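Local atomic coordinates of response regulator receiver (Brucella melitensis biovar Abortus, PDB entry 4G97), a protein that probably acts as a phosphorylation-controlled response regulator of stress signalling, joining a sigma-factor-like helical domain to a receiver domain, as in other PhyR proteins. Residues L11-R16 with S51-L56; G55-F60 with A113-V118; A139-I144 with G163-G168; P233-T238 with K247-Q252. All blocks are in the same frame, centred on the assembly; numbering follows the deposited sequence.

Contact 1: L11-R16 with S51-L56; sequences LPYLRR and SDRIGL
Leu56 meets Leu14 and Leu11, and this is the tight part of the contact. Its CG sits 3.9 Å from Leu14 CD2, and both of its methyls also close on that same Leu14 branch. In both Leu14 and Leu56 CG is anti to the backbone N (chi1 178° and -179°), which sends each CG out from its own helix into the shared gap. Leu56 CD2 reaches the start of the other helix, where it lies 4.3 Å from Leu11 CD2. The polar flank is looser and partly solvent-accessible. Arg53 runs out extended from CG to NE and brings NH2 to 4.0 Å from Tyr13 CB. The same NH2 is 4.0 Å from Arg16 NH2, close to the plane of the Arg16 guanidinium and at its edge. Two like charges this near would be costly, but Glu105 probably offsets the repulsion, by its salt bridge with Arg16 and by its backbone O, which accepts from Arg53 NH2. Arg16 NH2 also lies 3.4 Å above one face of the Tyr13 ring, toward the rim. The axes of segments 11-16 and 52-56 approach to 10.9 Å at 38°, where helices 11-22 and 52-64 meet through these leucines inside the sigma2 domain of PhyR.

Contact 2: G55-F60 with A113-V118; sequences GLYRLF and AEILEV
The guanidinium of Arg58 takes the carboxylate of Glu117 at its edge, and the two flat groups stand 75° apart. Glu117 OE2 lies 11° out of the guanidinium plane and receives Arg58 NE at 2.8 Å through its anti lone pair, with an N-H...O angle of 158°. A weak second bond runs from Arg58 NH2 to the same oxygen at 3.2 Å, so one carboxylate atom carries the whole salt bridge. Asn62 ND2 donates to it as well. The Arg58 chain is extended from CG to NE and passes over the end of helix 109-116, its CD 3.6 Å from the carbonyl O of Glu114. The other flat group, the Tyr57 ring, is met obliquely by Ile115 CD1; the closer touch is on the stem, where Tyr57 CB is 3.8 Å from that methyl. Glu117 has positive phi and is the C-prime residue of a Schellman motif, which puts its side chain just past the helix end, facing Arg58. The backbones run close here, with Arg58 CA 3.7 Å from Ile115 O. Around this joint, helix 94-104 touches Tyr57 and Ile115 through Leu101, helix 11-22 lies against Tyr57 and Phe60, and helix 120-135 covers Ala113 and Leu116.

Contact 3: A139-I144 with G163-G168; sequences ATRLMI and GHEVVG
Val166 is the apolar centre, with Leu142 and Ile144 of the neighbouring strand packed against it. Its CG2 methyl lies 3.9 Å from Leu142 CD1 and 3.8 Å from Ile144 CD1. Outward from there, three bonds follow the parallel pattern: Glu165 N to Thr140 O, Leu142 N to Glu165 O and Val167 N to Leu142 O. Ile144 N then bonds to Gly168 O, so the register slips by one residue at Val167. At the start of the ladder a side chain takes over, as Thr140 N donates to His164 ND1 at 2.9 Å, 6° out of the ring plane. With NE2 bonded to Gln137 OE1, this is consistent with a neutral imidazole protonated on NE2. On the other face of the sheet, Arg141 and Glu165 run side by side. Their ion pair is long, NE to OE1 3.8 Å, and a water bridges it, accepting from Arg141 NE at 2.7 Å and donating to Glu165 OE2 at 2.9 Å. Val167 CG1 lies over one face of the guanidinium, whose NH2 also pairs with Glu183. Helix 149-161 makes the beta-alpha-beta crossover and covers Val166, while strand 187-191 flanks 141-145 on the side away from edge strand 165-170.

Contact 4: P233-T238 with K247-Q252; sequences PTFLVT and KALISQ
Phe235, Val237 and Leu249 join the last strand of the receiver domain's parallel sheet to the C-terminal helix that follows it, the final strand-helix pair of the CheY-like fold. Leu249 is the wedge. Its CD1 methyl touches Val237 CG2 at 3.5 Å and the carbonyl O of Leu236 at 3.4 Å, and its CD2 methyl lies 4.1 Å from Phe235 CD1. Leu249 CG lies beside the backbone N (chi1 -65°), and chi2 of 167° then sends CD1 to Val237 and CD2 to Phe235. One face of the Phe235 ring has Thr234 CG2 3.6 Å above its centre; the carbonyl O of Leu249 lies over the opposite face at longer range. Across from the ring's CE1, Gln252 CB comes to 3.9 Å, the ring and amide planes 79° apart. The Gln252 amide itself turns away: OE1 accepts from Arg96 and NE2 donates to Ala20 O, so its polar end ties the helix to the sigma-like helices. Strand 215-219, the hydrogen-bonded neighbour in the sheet, sets Ile216 against both Phe235 and Val237. No hydrogen bond joins the two segments; all five touching residues are buried, so strand and helix are held by shape and apolar packing, and the polar bonds named here are made with other parts: the strand through strand 215-219, the helix through the Gln252 amide.

How the contacts relate
Contacts 1 and 2 share Gly55 and Leu56 on helix 52-64, their centres about 10 Å apart, and a probable hydrogen bond from Tyr57 OH to Tyr13 O (2.9 Å) ties them. Contact 4 links the halves: its centre is about 17 Å from that of contact 1, where Arg16 CD meets Leu236 O (3.8 Å), and about 15 Å from that of contact 3, where His164 NE2 packs on Ile250 CG2 (3.8 Å). Contacts 3 and 4 involve opposite edge strands of one sheet; between them strand 187-191 carries the predicted phosphorylation site Asp191, unmodified here. Helix 243-265 of contact 4 ends at His265, which with His268, apparently tag residues, binds the calcium ion.

Contact 1: L11-R16 with S51-L56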
loop_
_atom_site.group_PDB
_atom_site.type_symbol
_atom_site.label_atom_id
_atom_site.label_comp_id
_atom_site.label_asym_id
_atom_site.label_seq_id
_atom_site.Cartn_x
_atom_site.Cartn_y
_atom_site.Cartn_z
ATOM N N LEU A 11 -4.830 14.397 2.059
ATOM C CA LEU A 11 -5.069 13.780 0.738
ATOM C C LEU A 11 -3.964 12.779 0.300
ATOM O O LEU A 11 -4.321 11.689 -0.152
ATOM C CB LEU A 11 -5.322 14.844 -0.347
ATOM C CG LEU A 11 -6.615 15.654 -0.235
ATOM C CD1 LEU A 11 -6.607 16.808 -1.264
ATOM C CD2 LEU A 11 -7.853 14.761 -0.489
ATOM N N PRO A 12 -2.645 13.076 0.429
ATOM C CA PRO A 12 -1.638 12.077 0.027
ATOM C C PRO A 12 -1.859 10.707 0.671
ATOM O O PRO A 12 -1.950 9.717 -0.047
ATOM C CB PRO A 12 -0.320 12.709 0.496
ATOM C CG PRO A 12 -0.582 14.184 0.364
ATOM C CD PRO A 12 -1.983 14.317 0.892
ATOM N N TYR A 13 -2.007 10.654 2.020
ATOM C CA TYR A 13 -2.200 9.390 2.728
ATOM C C TYR A 13 -3.521 8.715 2.409
ATOM O O TYR A 13 -3.626 7.489 2.533
ATOM C CB TYR A 13 -1.981 9.540 4.250
ATOM C CG TYR A 13 -0.535 9.792 4.621
ATOM C CD1 TYR A 13 0.504 9.371 3.791
ATOM C CD2 TYR A 13 -0.199 10.411 5.820
ATOM C CE1 TYR A 13 1.832 9.610 4.116
ATOM C CE2 TYR A 13 1.133 10.646 6.162
ATOM C CZ TYR A 13 2.143 10.251 5.299
ATOM O OH TYR A 13 3.463 10.445 5.619
ATOM N N LEU A 14 -4.540 9.499 2.042
ATOM C CA LEU A 14 -5.829 8.914 1.674
ATOM C C LEU A 14 -5.680 8.190 0.327
ATOM O O LEU A 14 -6.264 7.123 0.155
ATOM C CB LEU A 14 -6.946 9.964 1.656
ATOM C CG LEU A 14 -8.348 9.467 1.241
ATOM C CD1 LEU A 14 -8.975 8.597 2.308
ATOM C CD2 LEU A 14 -9.266 10.644 0.881
ATOM N N ARG A 15 -4.858 8.743 -0.606
ATOM C CA ARG A 15 -4.535 8.081 -1.886
ATOM C C ARG A 15 -3.759 6.787 -1.587
ATOM O O ARG A 15 -4.041 5.782 -2.211
ATOM C CB ARG A 15 -3.696 8.999 -2.808
ATOM C CG ARG A 15 -4.515 10.143 -3.389
ATOM C CD ARG A 15 -3.791 10.973 -4.427
ATOM N NE ARG A 15 -4.522 12.224 -4.640
ATOM C CZ ARG A 15 -4.254 13.373 -4.022
ATOM N NH1 ARG A 15 -3.204 13.476 -3.220
ATOM N NH2 ARG A 15 -5.004 14.437 -4.240
ATOM N N ARG A 16 -2.805 6.799 -0.618
ATOM C CA ARG A 16 -2.063 5.587 -0.258
ATOM C C ARG A 16 -3.059 4.484 0.149
ATOM O O ARG A 16 -3.019 3.362 -0.392
ATOM C CB ARG A 16 -1.069 5.856 0.884
ATOM C CG ARG A 16 -0.320 4.573 1.314
ATOM C CD ARG A 16 0.584 4.779 2.516
ATOM N NE ARG A 16 -0.173 5.323 3.648
ATOM C CZ ARG A 16 0.357 5.971 4.676
ATOM N NH1 ARG A 16 1.668 6.130 4.763
ATOM N NH2 ARG A 16 -0.422 6.463 5.626
ATOM N N SER A 51 -11.403 14.269 14.389
ATOM C CA SER A 51 -10.377 15.048 13.692
ATOM C C SER A 51 -10.724 15.155 12.214
ATOM O O SER A 51 -11.531 14.369 11.693
ATOM C CB SER A 51 -8.983 14.446 13.889
ATOM O OG SER A 51 -8.795 13.338 13.026
ATOM N N ASP A 52 -10.098 16.127 11.536
ATOM C CA ASP A 52 -10.305 16.346 10.119
ATOM C C ASP A 52 -9.868 15.102 9.307
ATOM O O ASP A 52 -10.577 14.723 8.378
ATOM C CB ASP A 52 -9.560 17.616 9.686
ATOM C CG ASP A 52 -10.102 18.900 10.311
ATOM O OD1 ASP A 52 -11.340 18.994 10.511
ATOM O OD2 ASP A 52 -9.306 19.827 10.539
ATOM N N ARG A 53 -8.765 14.434 9.719
ATOM C CA ARG A 53 -8.229 13.228 9.052
ATOM C C ARG A 53 -9.230 12.088 9.106
ATOM O O ARG A 53 -9.548 11.511 8.067
ATOM C CB ARG A 53 -6.880 12.785 9.648
ATOM C CG ARG A 53 -6.074 11.879 8.689
ATOM C CD ARG A 53 -4.809 11.264 9.284
ATOM N NE ARG A 53 -4.247 10.258 8.367
ATOM C CZ ARG A 53 -3.625 9.143 8.736
ATOM N NH1 ARG A 53 -3.443 8.870 10.027
ATOM N NH2 ARG A 53 -3.180 8.286 7.816
ATOM N N ILE A 54 -9.759 11.795 10.322
ATOM C CA ILE A 54 -10.787 10.776 10.573
ATOM C C ILE A 54 -12.032 11.068 9.725
ATOM O O ILE A 54 -12.513 10.167 9.043
ATOM C CB ILE A 54 -11.075 10.577 12.099
ATOM C CG1 ILE A 54 -9.791 10.155 12.843
ATOM C CG2 ILE A 54 -12.218 9.557 12.349
ATOM C CD1 ILE A 54 -9.840 10.257 14.393
ATOM N N GLY A 55 -12.499 12.326 9.735
ATOM C CA GLY A 55 -13.641 12.774 8.932
ATOM C C GLY A 55 -13.434 12.598 7.431
ATOM O O GLY A 55 -14.377 12.255 6.702
ATOM N N LEU A 56 -12.190 12.828 6.954
ATOM C CA LEU A 56 -11.879 12.652 5.540
ATOM C C LEU A 56 -11.946 11.164 5.161
ATOM O O LEU A 56 -12.561 10.834 4.155
ATOM C CB LEU A 56 -10.505 13.256 5.185
ATOM C CG LEU A 56 -10.030 13.165 3.722
ATOM C CD1 LEU A 56 -10.972 13.903 2.765
ATOM C CD2 LEU A 56 -8.630 13.720 3.559
#

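Contact 2: G55-F60 with A113-V118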
loop_
_atom_site.group_PDB
_atom_site.type_symbol
_atom_site.label_atom_id
_atom_site.label_comp_id
_atom_site.label_asym_id
_atom_site.label_seq_id
_atom_site.Cartn_x
_atom_site.Cartn_y
_atom_site.Cartn_z
ATOM N N GLY A 55 -12.499 12.326 9.735
ATOM C CA GLY A 55 -13.641 12.774 8.932
ATOM C C GLY A 55 -13.434 12.598 7.431
ATOM O O GLY A 55 -14.377 12.255 6.702
ATOM N N LEU A 56 -12.190 12.828 6.954
ATOM C CA LEU A 56 -11.879 12.652 5.540
ATOM C C LEU A 56 -11.946 11.164 5.161
ATOM O O LEU A 56 -12.561 10.834 4.155
ATOM C CB LEU A 56 -10.505 13.256 5.185
ATOM C CG LEU A 56 -10.030 13.165 3.722
ATOM C CD1 LEU A 56 -10.972 13.903 2.765
ATOM C CD2 LEU A 56 -8.630 13.720 3.559
ATOM N N TYR A 57 -11.322 10.280 5.970
ATOM C CA TYR A 57 -11.293 8.832 5.724
ATOM C C TYR A 57 -12.677 8.212 5.859
ATOM O O TYR A 57 -13.013 7.302 5.089
ATOM C CB TYR A 57 -10.327 8.151 6.684
ATOM C CG TYR A 57 -8.890 8.155 6.221
ATOM C CD1 TYR A 57 -8.124 9.315 6.271
ATOM C CD2 TYR A 57 -8.289 6.993 5.739
ATOM C CE1 TYR A 57 -6.785 9.314 5.879
ATOM C CE2 TYR A 57 -6.954 6.979 5.351
ATOM C CZ TYR A 57 -6.198 8.132 5.451
ATOM O OH TYR A 57 -4.876 8.111 5.092
ATOM N N ARG A 58 -13.486 8.721 6.832
ATOM C CA ARG A 58 -14.888 8.318 7.070
ATOM C C ARG A 58 -15.748 8.632 5.842
ATOM O O ARG A 58 -16.491 7.773 5.368
ATOM C CB ARG A 58 -15.450 9.020 8.331
ATOM C CG ARG A 58 -16.817 8.499 8.734
ATOM C CD ARG A 58 -17.200 8.992 10.097
ATOM N NE ARG A 58 -18.639 8.859 10.297
ATOM C CZ ARG A 58 -19.308 9.385 11.315
ATOM N NH1 ARG A 58 -18.670 10.092 12.245
ATOM N NH2 ARG A 58 -20.619 9.217 11.412
ATOM N N LEU A 59 -15.615 9.853 5.297
ATOM C CA LEU A 59 -16.312 10.254 4.078
ATOM C C LEU A 59 -15.902 9.325 2.943
ATOM O O LEU A 59 -16.775 8.802 2.243
ATOM C CB LEU A 59 -15.963 11.707 3.734
ATOM C CG LEU A 59 -16.520 12.293 2.437
ATOM C CD1 LEU A 59 -18.039 12.291 2.430
ATOM C CD2 LEU A 59 -16.023 13.714 2.261
ATOM N N PHE A 60 -14.572 9.090 2.770
ATOM C CA PHE A 60 -14.087 8.172 1.733
ATOM C C PHE A 60 -14.734 6.787 1.896
ATOM O O PHE A 60 -15.307 6.283 0.935
ATOM C CB PHE A 60 -12.547 8.067 1.746
ATOM C CG PHE A 60 -12.017 7.090 0.720
ATOM C CD1 PHE A 60 -11.893 5.736 1.023
ATOM C CD2 PHE A 60 -11.703 7.513 -0.571
ATOM C CE1 PHE A 60 -11.452 4.830 0.063
ATOM C CE2 PHE A 60 -11.238 6.610 -1.522
ATOM C CZ PHE A 60 -11.129 5.271 -1.203
ATOM N N ALA A 113 -12.299 2.382 13.948
ATOM C CA ALA A 113 -13.692 1.951 14.175
ATOM C C ALA A 113 -14.617 3.121 13.857
ATOM O O ALA A 113 -15.653 2.931 13.227
ATOM C CB ALA A 113 -13.882 1.517 15.622
ATOM N N GLU A 114 -14.214 4.344 14.246
ATOM C CA GLU A 114 -14.991 5.544 13.946
ATOM C C GLU A 114 -15.000 5.766 12.420
ATOM O O GLU A 114 -16.059 6.055 11.862
ATOM C CB GLU A 114 -14.431 6.757 14.706
ATOM C CG GLU A 114 -15.273 8.008 14.499
ATOM C CD GLU A 114 -14.696 9.307 15.018
ATOM O OE1 GLU A 114 -13.640 9.273 15.688
ATOM O OE2 GLU A 114 -15.305 10.366 14.751
ATOM N N ILE A 115 -13.830 5.554 11.734
ATOM C CA ILE A 115 -13.743 5.652 10.266
ATOM C C ILE A 115 -14.695 4.651 9.611
ATOM O O ILE A 115 -15.407 5.016 8.667
ATOM C CB ILE A 115 -12.278 5.465 9.759
ATOM C CG1 ILE A 115 -11.432 6.712 10.080
ATOM C CG2 ILE A 115 -12.227 5.114 8.263
ATOM C CD1 ILE A 115 -10.026 6.506 10.074
ATOM N N LEU A 116 -14.702 3.395 10.105
ATOM C CA LEU A 116 -15.546 2.342 9.531
ATOM C C LEU A 116 -17.004 2.340 10.015
ATOM O O LEU A 116 -17.817 1.623 9.436
ATOM C CB LEU A 116 -14.918 0.950 9.665
ATOM C CG LEU A 116 -13.683 0.664 8.810
ATOM C CD1 LEU A 116 -13.052 -0.632 9.213
ATOM C CD2 LEU A 116 -13.999 0.687 7.303
ATOM N N GLU A 117 -17.333 3.158 11.037
ATOM C CA GLU A 117 -18.697 3.310 11.590
ATOM C C GLU A 117 -19.196 2.002 12.205
ATOM O O GLU A 117 -20.276 1.517 11.864
ATOM C CB GLU A 117 -19.695 3.844 10.537
ATOM C CG GLU A 117 -19.328 5.187 9.934
ATOM C CD GLU A 117 -20.411 5.860 9.117
ATOM O OE1 GLU A 117 -21.296 5.153 8.582
ATOM O OE2 GLU A 117 -20.342 7.099 8.967
ATOM N N VAL A 118 -18.365 1.421 13.078
ATOM C CA VAL A 118 -18.611 0.174 13.803
ATOM C C VAL A 118 -18.212 0.417 15.249
ATOM O O VAL A 118 -17.414 1.326 15.513
ATOM C CB VAL A 118 -17.865 -1.069 13.204
ATOM C CG1 VAL A 118 -18.352 -1.396 11.794
ATOM C CG2 VAL A 118 -16.347 -0.901 13.229
#

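Contact 3: A139-I144 with G163-G168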
loop_
_atom_site.group_PDB
_atom_site.type_symbol
_atom_site.label_atom_id
_atom_site.label_comp_id
_atom_site.label_asym_id
_atom_site.label_seq_id
_atom_site.Cartn_x
_atom_site.Cartn_y
_atom_site.Cartn_z
ATOM N N ALA A 139 3.398 -18.511 -0.192
ATOM C CA ALA A 139 4.853 -18.354 -0.184
ATOM C C ALA A 139 5.323 -17.849 -1.542
ATOM O O ALA A 139 5.048 -18.477 -2.571
ATOM C CB ALA A 139 5.542 -19.671 0.187
ATOM N N THR A 140 6.016 -16.714 -1.538
ATOM C CA THR A 140 6.491 -16.041 -2.734
ATOM C C THR A 140 7.986 -15.808 -2.687
ATOM O O THR A 140 8.555 -15.540 -1.621
ATOM C CB THR A 140 5.661 -14.711 -2.934
ATOM O OG1 THR A 140 4.281 -15.039 -2.998
ATOM C CG2 THR A 140 6.007 -13.958 -4.188
ATOM N N ARG A 141 8.616 -15.896 -3.866
ATOM C CA ARG A 141 10.041 -15.629 -4.049
ATOM C C ARG A 141 10.160 -14.134 -4.364
ATOM O O ARG A 141 9.557 -13.647 -5.317
ATOM C CB ARG A 141 10.627 -16.477 -5.198
ATOM C CG ARG A 141 10.698 -17.956 -4.864
ATOM C CD ARG A 141 11.094 -18.797 -6.061
ATOM N NE ARG A 141 12.521 -18.685 -6.351
ATOM C CZ ARG A 141 13.030 -17.978 -7.349
ATOM N NH1 ARG A 141 12.235 -17.307 -8.171
ATOM N NH2 ARG A 141 14.338 -17.925 -7.526
ATOM N N LEU A 142 10.890 -13.395 -3.538
ATOM C CA LEU A 142 10.981 -11.974 -3.803
ATOM C C LEU A 142 12.370 -11.400 -3.827
ATOM O O LEU A 142 13.287 -11.902 -3.178
ATOM C CB LEU A 142 10.013 -11.166 -2.917
ATOM C CG LEU A 142 10.133 -11.317 -1.423
ATOM C CD1 LEU A 142 11.235 -10.418 -0.876
ATOM C CD2 LEU A 142 8.794 -11.000 -0.752
ATOM N N MET A 143 12.520 -10.340 -4.589
ATOM C CA MET A 143 13.770 -9.623 -4.665
ATOM C C MET A 143 13.628 -8.301 -3.879
ATOM O O MET A 143 12.606 -7.606 -4.002
ATOM C CB MET A 143 14.114 -9.363 -6.119
ATOM C CG MET A 143 15.361 -8.540 -6.308
ATOM S SD MET A 143 15.806 -8.193 -8.028
ATOM C CE MET A 143 14.248 -7.993 -8.750
ATOM N N ILE A 144 14.678 -7.967 -3.093
ATOM C CA ILE A 144 14.782 -6.723 -2.331
ATOM C C ILE A 144 15.790 -5.823 -3.024
ATOM O O ILE A 144 16.911 -6.254 -3.255
ATOM C CB ILE A 144 15.166 -6.956 -0.837
ATOM C CG1 ILE A 144 14.083 -7.814 -0.125
ATOM C CG2 ILE A 144 15.366 -5.553 -0.090
ATOM C CD1 ILE A 144 14.433 -8.316 1.265
ATOM N N GLY A 163 6.828 -16.623 5.600
ATOM C CA GLY A 163 7.043 -17.815 4.784
ATOM C C GLY A 163 7.539 -17.544 3.380
ATOM O O GLY A 163 7.552 -18.450 2.553
ATOM N N HIS A 164 7.961 -16.307 3.093
ATOM C CA HIS A 164 8.446 -15.955 1.772
ATOM C C HIS A 164 9.920 -16.232 1.636
ATOM O O HIS A 164 10.607 -16.475 2.629
ATOM C CB HIS A 164 8.105 -14.485 1.400
ATOM C CG HIS A 164 6.645 -14.166 1.480
ATOM N ND1 HIS A 164 5.714 -14.834 0.705
ATOM C CD2 HIS A 164 6.005 -13.279 2.271
ATOM C CE1 HIS A 164 4.537 -14.356 1.070
ATOM N NE2 HIS A 164 4.667 -13.405 2.006
ATOM N N GLU A 165 10.410 -16.211 0.408
ATOM C CA GLU A 165 11.814 -16.470 0.160
ATOM C C GLU A 165 12.476 -15.254 -0.482
ATOM O O GLU A 165 12.015 -14.774 -1.511
ATOM C CB GLU A 165 11.974 -17.714 -0.740
ATOM C CG GLU A 165 13.425 -18.090 -1.003
ATOM C CD GLU A 165 13.650 -19.043 -2.162
ATOM O OE1 GLU A 165 12.666 -19.653 -2.637
ATOM O OE2 GLU A 165 14.813 -19.167 -2.607
ATOM N N VAL A 166 13.577 -14.782 0.112
ATOM C CA VAL A 166 14.338 -13.684 -0.458
ATOM C C VAL A 166 15.378 -14.294 -1.394
ATOM O O VAL A 166 16.309 -14.967 -0.930
ATOM C CB VAL A 166 14.969 -12.752 0.603
ATOM C CG1 VAL A 166 15.832 -11.680 -0.065
ATOM C CG2 VAL A 166 13.893 -12.113 1.463
ATOM N N VAL A 167 15.233 -14.033 -2.702
ATOM C CA VAL A 167 16.134 -14.577 -3.719
ATOM C C VAL A 167 17.478 -13.870 -3.734
ATOM O O VAL A 167 18.441 -14.398 -4.274
ATOM C CB VAL A 167 15.493 -14.696 -5.133
ATOM C CG1 VAL A 167 14.213 -15.516 -5.077
ATOM C CG2 VAL A 167 15.241 -13.325 -5.767
ATOM N N GLY A 168 17.506 -12.674 -3.162
ATOM C CA GLY A 168 18.681 -11.825 -3.073
ATOM C C GLY A 168 18.332 -10.374 -2.799
ATOM O O GLY A 168 17.158 -9.982 -2.818
HETATM O O HOH W 1 14.868 -19.696 -5.457
#

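Contact 4: P233-T238 with K247-Q252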
loop_
_atom_site.group_PDB
_atom_site.type_symbol
_atom_site.label_atom_id
_atom_site.label_comp_id
_atom_site.label_asym_id
_atom_site.label_seq_id
_atom_site.Cartn_x
_atom_site.Cartn_y
_atom_site.Cartn_z
ATOM N N PRO A 233 3.673 4.809 -7.574
ATOM C CA PRO A 233 3.439 3.451 -7.031
ATOM C C PRO A 233 2.046 3.187 -6.495
ATOM O O PRO A 233 1.408 4.081 -5.926
ATOM C CB PRO A 233 4.425 3.359 -5.859
ATOM C CG PRO A 233 5.506 4.351 -6.176
ATOM C CD PRO A 233 4.821 5.469 -6.904
ATOM N N THR A 234 1.594 1.937 -6.629
ATOM C CA THR A 234 0.319 1.484 -6.075
ATOM C C THR A 234 0.537 1.194 -4.576
ATOM O O THR A 234 -0.325 1.485 -3.758
ATOM C CB THR A 234 -0.145 0.211 -6.819
ATOM O OG1 THR A 234 -0.438 0.574 -8.154
ATOM C CG2 THR A 234 -1.370 -0.446 -6.191
ATOM N N PHE A 235 1.662 0.563 -4.242
ATOM C CA PHE A 235 1.961 0.126 -2.874
ATOM C C PHE A 235 3.196 0.826 -2.382
ATOM O O PHE A 235 4.222 0.801 -3.046
ATOM C CB PHE A 235 2.100 -1.405 -2.813
ATOM C CG PHE A 235 0.899 -2.161 -3.319
ATOM C CD1 PHE A 235 -0.304 -2.152 -2.607
ATOM C CD2 PHE A 235 0.987 -2.951 -4.462
ATOM C CE1 PHE A 235 -1.416 -2.845 -3.077
ATOM C CE2 PHE A 235 -0.129 -3.665 -4.925
ATOM C CZ PHE A 235 -1.321 -3.615 -4.227
ATOM N N LEU A 236 3.061 1.537 -1.268
ATOM C CA LEU A 236 4.128 2.391 -0.756
ATOM C C LEU A 236 4.350 2.188 0.737
ATOM O O LEU A 236 3.450 2.425 1.535
ATOM C CB LEU A 236 3.722 3.858 -1.037
ATOM C CG LEU A 236 4.803 4.918 -1.181
ATOM C CD1 LEU A 236 5.818 4.565 -2.298
ATOM C CD2 LEU A 236 4.165 6.248 -1.508
ATOM N N VAL A 237 5.540 1.711 1.089
ATOM C CA VAL A 237 5.964 1.479 2.465
ATOM C C VAL A 237 6.792 2.713 2.863
ATOM O O VAL A 237 7.616 3.182 2.079
ATOM C CB VAL A 237 6.787 0.156 2.602
ATOM C CG1 VAL A 237 7.553 0.095 3.925
ATOM C CG2 VAL A 237 5.902 -1.075 2.467
ATOM N N THR A 238 6.577 3.228 4.072
ATOM C CA THR A 238 7.381 4.346 4.574
ATOM C C THR A 238 8.619 3.763 5.289
ATOM O O THR A 238 8.499 2.769 6.004
ATOM C CB THR A 238 6.545 5.231 5.500
ATOM O OG1 THR A 238 5.506 5.845 4.733
ATOM C CG2 THR A 238 7.375 6.329 6.193
ATOM N N LYS A 247 3.962 -6.226 6.110
ATOM C CA LYS A 247 3.115 -7.416 6.137
ATOM C C LYS A 247 1.777 -7.157 5.403
ATOM O O LYS A 247 1.373 -7.954 4.542
ATOM C CB LYS A 247 2.879 -7.798 7.604
ATOM C CG LYS A 247 1.918 -8.955 7.826
ATOM C CD LYS A 247 1.992 -9.471 9.258
ATOM C CE LYS A 247 0.965 -8.869 10.182
ATOM N NZ LYS A 247 1.155 -9.329 11.586
ATOM N N ALA A 248 1.115 -6.029 5.740
ATOM C CA ALA A 248 -0.165 -5.623 5.170
ATOM C C ALA A 248 -0.076 -5.368 3.693
ATOM O O ALA A 248 -0.961 -5.797 2.962
ATOM C CB ALA A 248 -0.683 -4.375 5.871
ATOM N N LEU A 249 0.960 -4.644 3.250
ATOM C CA LEU A 249 1.098 -4.314 1.843
ATOM C C LEU A 249 1.491 -5.508 0.980
ATOM O O LEU A 249 0.997 -5.614 -0.132
ATOM C CB LEU A 249 1.965 -3.094 1.613
ATOM C CG LEU A 249 1.368 -1.791 2.180
ATOM C CD1 LEU A 249 2.405 -0.699 2.193
ATOM C CD2 LEU A 249 0.111 -1.365 1.412
ATOM N N ILE A 250 2.300 -6.445 1.521
ATOM C CA ILE A 250 2.613 -7.685 0.801
ATOM C C ILE A 250 1.327 -8.490 0.632
ATOM O O ILE A 250 1.049 -8.969 -0.470
ATOM C CB ILE A 250 3.747 -8.533 1.446
ATOM C CG1 ILE A 250 5.076 -7.783 1.354
ATOM C CG2 ILE A 250 3.862 -9.908 0.729
ATOM C CD1 ILE A 250 6.165 -8.370 2.238
ATOM N N SER A 251 0.533 -8.604 1.710
ATOM C CA SER A 251 -0.742 -9.308 1.700
ATOM C C SER A 251 -1.678 -8.740 0.614
ATOM O O SER A 251 -2.242 -9.514 -0.164
ATOM C CB SER A 251 -1.411 -9.226 3.067
ATOM O OG SER A 251 -2.673 -9.870 3.020
ATOM N N GLN A 252 -1.855 -7.404 0.566
ATOM C CA GLN A 252 -2.690 -6.777 -0.466
ATOM C C GLN A 252 -2.162 -7.069 -1.861
ATOM O O GLN A 252 -2.941 -7.413 -2.745
ATOM C CB GLN A 252 -2.782 -5.258 -0.273
ATOM C CG GLN A 252 -3.593 -4.828 0.928
ATOM C CD GLN A 252 -5.019 -5.284 0.878
ATOM O OE1 GLN A 252 -5.396 -6.181 1.600
ATOM N NE2 GLN A 252 -5.852 -4.654 0.066
#